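PDB 3EMU: leucine rich repeat and phosphatase domain containing protein from Entamoeba histolytica, which probably hydrolyses phosphate esters of phosphorylated proteins through its dual-specificity phosphatase catalytic domain. Local coordinates for residues Ile17-Phe22 with Gly126-Ile131. Sequence-based numbering, arbitrary orientation.
Sequences IHLGSF and GLYPLI
Leu19, in strand 17-21, and Tyr128, in the loop that follows helix 117-127, bring the two backbones closest, yet their CA atoms stay 8.6 Å apart, so the gap is bridged mainly by the side chains of Leu19 and Tyr128. The pair is a worked example of a CH-pi contact made by one methyl group on one aromatic face. Leu19 CD2 sits 3.3 Å from the centroid of the Tyr128 ring and only 3° from its normal, almost exactly above the middle. Leu19 CD2 is therefore nearly equidistant from the six ring carbons of Tyr128, at 3.6 to 3.7 Å. Leu19 CG lies over the same face toward the hydroxyl-bearing end, 3.5 Å from Tyr128 CZ. Tyr128 CG stands anti to its own nitrogen (chi1 -163°), which sends the ring out from the loop toward the strand, and the two side chains meet at about a right angle. Beyond the leucine, the hydroxyl oxygen Tyr128 OH passes 4.1 Å from Gly20 CA; its hydrogen bond to Gly97 O probably helps to fix where the ring lies under the methyl. At its base the tyrosine opens a type I beta turn, closed by a 3.1 Å bond from Ile131 N to Tyr128 O. Ala101 and Val105 of helix 100-112 also pack on Leu19, while Pro102 touches Tyr128. The loop between helices 117-127 and 135-151 thus packs its tyrosine on a strand of the mixed sheet, the one beside edge strand 11-14, next to helix 100-112 in the alpha/beta fold of a dual-specificity phosphatase catalytic domain.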
ATOM      1  N   ILE A  17      -0.641  -9.505   0.014  1.00 63.25           N
ATOM      2  CA  ILE A  17      -0.487  -8.079  -0.266  1.00 61.74           C
ATOM      3  C   ILE A  17      -0.087  -7.861  -1.729  1.00 60.69           C
ATOM      4  O   ILE A  17       0.985  -8.320  -2.202  1.00 59.09           O
ATOM      5  CB  ILE A  17       0.640  -7.455   0.612  1.00 62.81           C
ATOM      6  CG1 ILE A  17       0.418  -7.737   2.112  1.00 62.21           C
ATOM      7  CG2 ILE A  17       0.843  -5.946   0.299  1.00 61.28           C
ATOM      8  CD1 ILE A  17      -0.794  -7.068   2.732  1.00 62.32           C
ATOM      9  N   HIS A  18      -0.941  -7.109  -2.432  1.00 60.37           N
ATOM     10  CA  HIS A  18      -0.722  -6.850  -3.856  1.00 58.81           C
ATOM     11  C   HIS A  18      -0.791  -5.353  -4.114  1.00 58.17           C
ATOM     12  O   HIS A  18      -1.624  -4.630  -3.562  1.00 57.94           O
ATOM     13  CB  HIS A  18      -1.729  -7.637  -4.695  1.00 58.48           C
ATOM     14  CG  HIS A  18      -1.720  -9.124  -4.439  1.00 59.15           C
ATOM     15  ND1 HIS A  18      -1.147 -10.036  -5.315  1.00 58.08           N
ATOM     16  CD2 HIS A  18      -2.268  -9.864  -3.439  1.00 58.38           C
ATOM     17  CE1 HIS A  18      -1.339 -11.266  -4.865  1.00 57.28           C
ATOM     18  NE2 HIS A  18      -2.001 -11.190  -3.721  1.00 58.90           N
ATOM     19  N   LEU A  19       0.131  -4.911  -4.945  1.00 57.46           N
ATOM     20  CA  LEU A  19       0.274  -3.520  -5.312  1.00 57.31           C
ATOM     21  C   LEU A  19      -0.127  -3.313  -6.810  1.00 57.13           C
ATOM     22  O   LEU A  19       0.387  -4.010  -7.705  1.00 55.81           O
ATOM     23  CB  LEU A  19       1.722  -3.130  -5.100  1.00 55.98           C
ATOM     24  CG  LEU A  19       2.080  -1.676  -5.295  1.00 56.11           C
ATOM     25  CD1 LEU A  19       1.162  -0.774  -4.472  1.00 56.64           C
ATOM     26  CD2 LEU A  19       3.556  -1.499  -4.945  1.00 55.81           C
ATOM     27  N   GLY A  20      -1.060  -2.399  -7.057  1.00 56.92           N
ATOM     28  CA  GLY A  20      -1.523  -2.153  -8.427  1.00 58.23           C
ATOM     29  C   GLY A  20      -2.034  -0.739  -8.766  1.00 59.16           C
ATOM     30  O   GLY A  20      -1.907   0.212  -7.969  1.00 59.10           O
ATOM     31  N   SER A  21      -2.633  -0.622  -9.952  1.00 59.42           N
ATOM     32  CA  SER A  21      -3.172   0.636 -10.466  1.00 59.98           C
ATOM     33  C   SER A  21      -4.668   0.454 -10.759  1.00 61.03           C
ATOM     34  O   SER A  21      -5.153  -0.689 -10.860  1.00 60.83           O
ATOM     35  CB  SER A  21      -2.452   1.003 -11.765  1.00 59.87           C
ATOM     36  OG  SER A  21      -2.670  -0.010 -12.745  1.00 58.38           O
ATOM     37  N   PHE A  22      -5.393   1.566 -10.903  1.00 61.73           N
ATOM     38  CA  PHE A  22      -6.746   1.522 -11.475  1.00 63.37           C
ATOM     39  C   PHE A  22      -6.855   0.584 -12.682  1.00 62.34           C
ATOM     40  O   PHE A  22      -7.786  -0.229 -12.767  1.00 62.54           O
ATOM     41  CB  PHE A  22      -7.212   2.923 -11.905  1.00 65.51           C
ATOM     42  CG  PHE A  22      -8.600   2.923 -12.533  1.00 71.22           C
ATOM     43  CD1 PHE A  22      -9.744   2.921 -11.726  1.00 75.18           C
ATOM     44  CD2 PHE A  22      -8.761   2.892 -13.935  1.00 74.79           C
ATOM     45  CE1 PHE A  22     -11.004   2.905 -12.304  1.00 77.85           C
ATOM     46  CE2 PHE A  22     -10.019   2.871 -14.511  1.00 74.57           C
ATOM     47  CZ  PHE A  22     -11.136   2.881 -13.717  1.00 77.20           C
ATOM     48  N   GLY A 126      12.636  -3.024  -5.094  1.00 64.22           N
ATOM     49  CA  GLY A 126      13.242  -4.159  -5.770  1.00 64.10           C
ATOM     50  C   GLY A 126      12.186  -5.124  -6.257  1.00 64.75           C
ATOM     51  O   GLY A 126      12.427  -5.957  -7.110  1.00 65.05           O
ATOM     52  N   LEU A 127      10.995  -5.051  -5.702  1.00 65.09           N
ATOM     53  CA  LEU A 127       9.909  -5.850  -6.233  1.00 65.68           C
ATOM     54  C   LEU A 127       9.114  -5.128  -7.348  1.00 65.42           C
ATOM     55  O   LEU A 127       8.399  -5.766  -8.087  1.00 65.45           O
ATOM     56  CB  LEU A 127       8.958  -6.240  -5.105  1.00 66.14           C
ATOM     57  CG  LEU A 127       9.465  -7.348  -4.179  1.00 67.26           C
ATOM     58  CD1 LEU A 127       8.632  -7.394  -2.929  1.00 68.38           C
ATOM     59  CD2 LEU A 127       9.415  -8.670  -4.886  1.00 68.18           C
ATOM     60  N   TYR A 128       9.271  -3.815  -7.458  1.00 65.15           N
ATOM     61  CA  TYR A 128       8.336  -2.965  -8.174  1.00 65.65           C
ATOM     62  C   TYR A 128       9.074  -1.739  -8.724  1.00 66.32           C
ATOM     63  O   TYR A 128       8.936  -0.639  -8.194  1.00 66.22           O
ATOM     64  CB  TYR A 128       7.315  -2.491  -7.160  1.00 64.83           C
ATOM     65  CG  TYR A 128       6.002  -1.923  -7.658  1.00 63.58           C
ATOM     66  CD1 TYR A 128       4.966  -2.779  -8.059  1.00 60.85           C
ATOM     67  CD2 TYR A 128       5.756  -0.533  -7.636  1.00 60.80           C
ATOM     68  CE1 TYR A 128       3.713  -2.279  -8.475  1.00 59.05           C
ATOM     69  CE2 TYR A 128       4.500  -0.002  -8.041  1.00 61.76           C
ATOM     70  CZ  TYR A 128       3.474  -0.906  -8.465  1.00 61.78           C
ATOM     71  OH  TYR A 128       2.211  -0.440  -8.843  1.00 62.05           O
ATOM     72  N   PRO A 129       9.843  -1.918  -9.810  1.00 67.26           N
ATOM     73  CA  PRO A 129      10.831  -0.919 -10.299  1.00 67.34           C
ATOM     74  C   PRO A 129      10.221   0.408 -10.758  1.00 66.75           C
ATOM     75  O   PRO A 129      10.908   1.402 -10.785  1.00 67.04           O
ATOM     76  CB  PRO A 129      11.517  -1.633 -11.485  1.00 68.33           C
ATOM     77  CG  PRO A 129      11.021  -3.117 -11.419  1.00 67.95           C
ATOM     78  CD  PRO A 129       9.683  -3.047 -10.743  1.00 67.52           C
ATOM     79  N   LEU A 130       8.923   0.433 -11.030  1.00 66.43           N
ATOM     80  CA  LEU A 130       8.248   1.679 -11.429  1.00 66.70           C
ATOM     81  C   LEU A 130       7.937   2.660 -10.292  1.00 65.53           C
ATOM     82  O   LEU A 130       7.426   3.749 -10.532  1.00 65.31           O
ATOM     83  CB  LEU A 130       6.950   1.358 -12.187  1.00 67.31           C
ATOM     84  CG  LEU A 130       7.118   0.629 -13.541  1.00 70.87           C
ATOM     85  CD1 LEU A 130       5.809   0.661 -14.330  1.00 72.89           C
ATOM     86  CD2 LEU A 130       8.271   1.241 -14.377  1.00 72.35           C
ATOM     87  N   ILE A 131       8.223   2.268  -9.057  1.00 64.68           N
ATOM     88  CA  ILE A 131       8.044   3.153  -7.904  1.00 63.16           C
ATOM     89  C   ILE A 131       8.526   4.607  -8.138  1.00 63.56           C
ATOM     90  O   ILE A 131       9.691   4.875  -8.530  1.00 63.95           O
ATOM     91  CB  ILE A 131       8.721   2.524  -6.629  1.00 63.50           C
ATOM     92  CG1 ILE A 131       8.316   3.266  -5.361  1.00 60.92           C
ATOM     93  CG2 ILE A 131      10.267   2.368  -6.791  1.00 59.62           C
ATOM     94  CD1 ILE A 131       8.633   2.475  -4.071  1.00 62.70           C
TER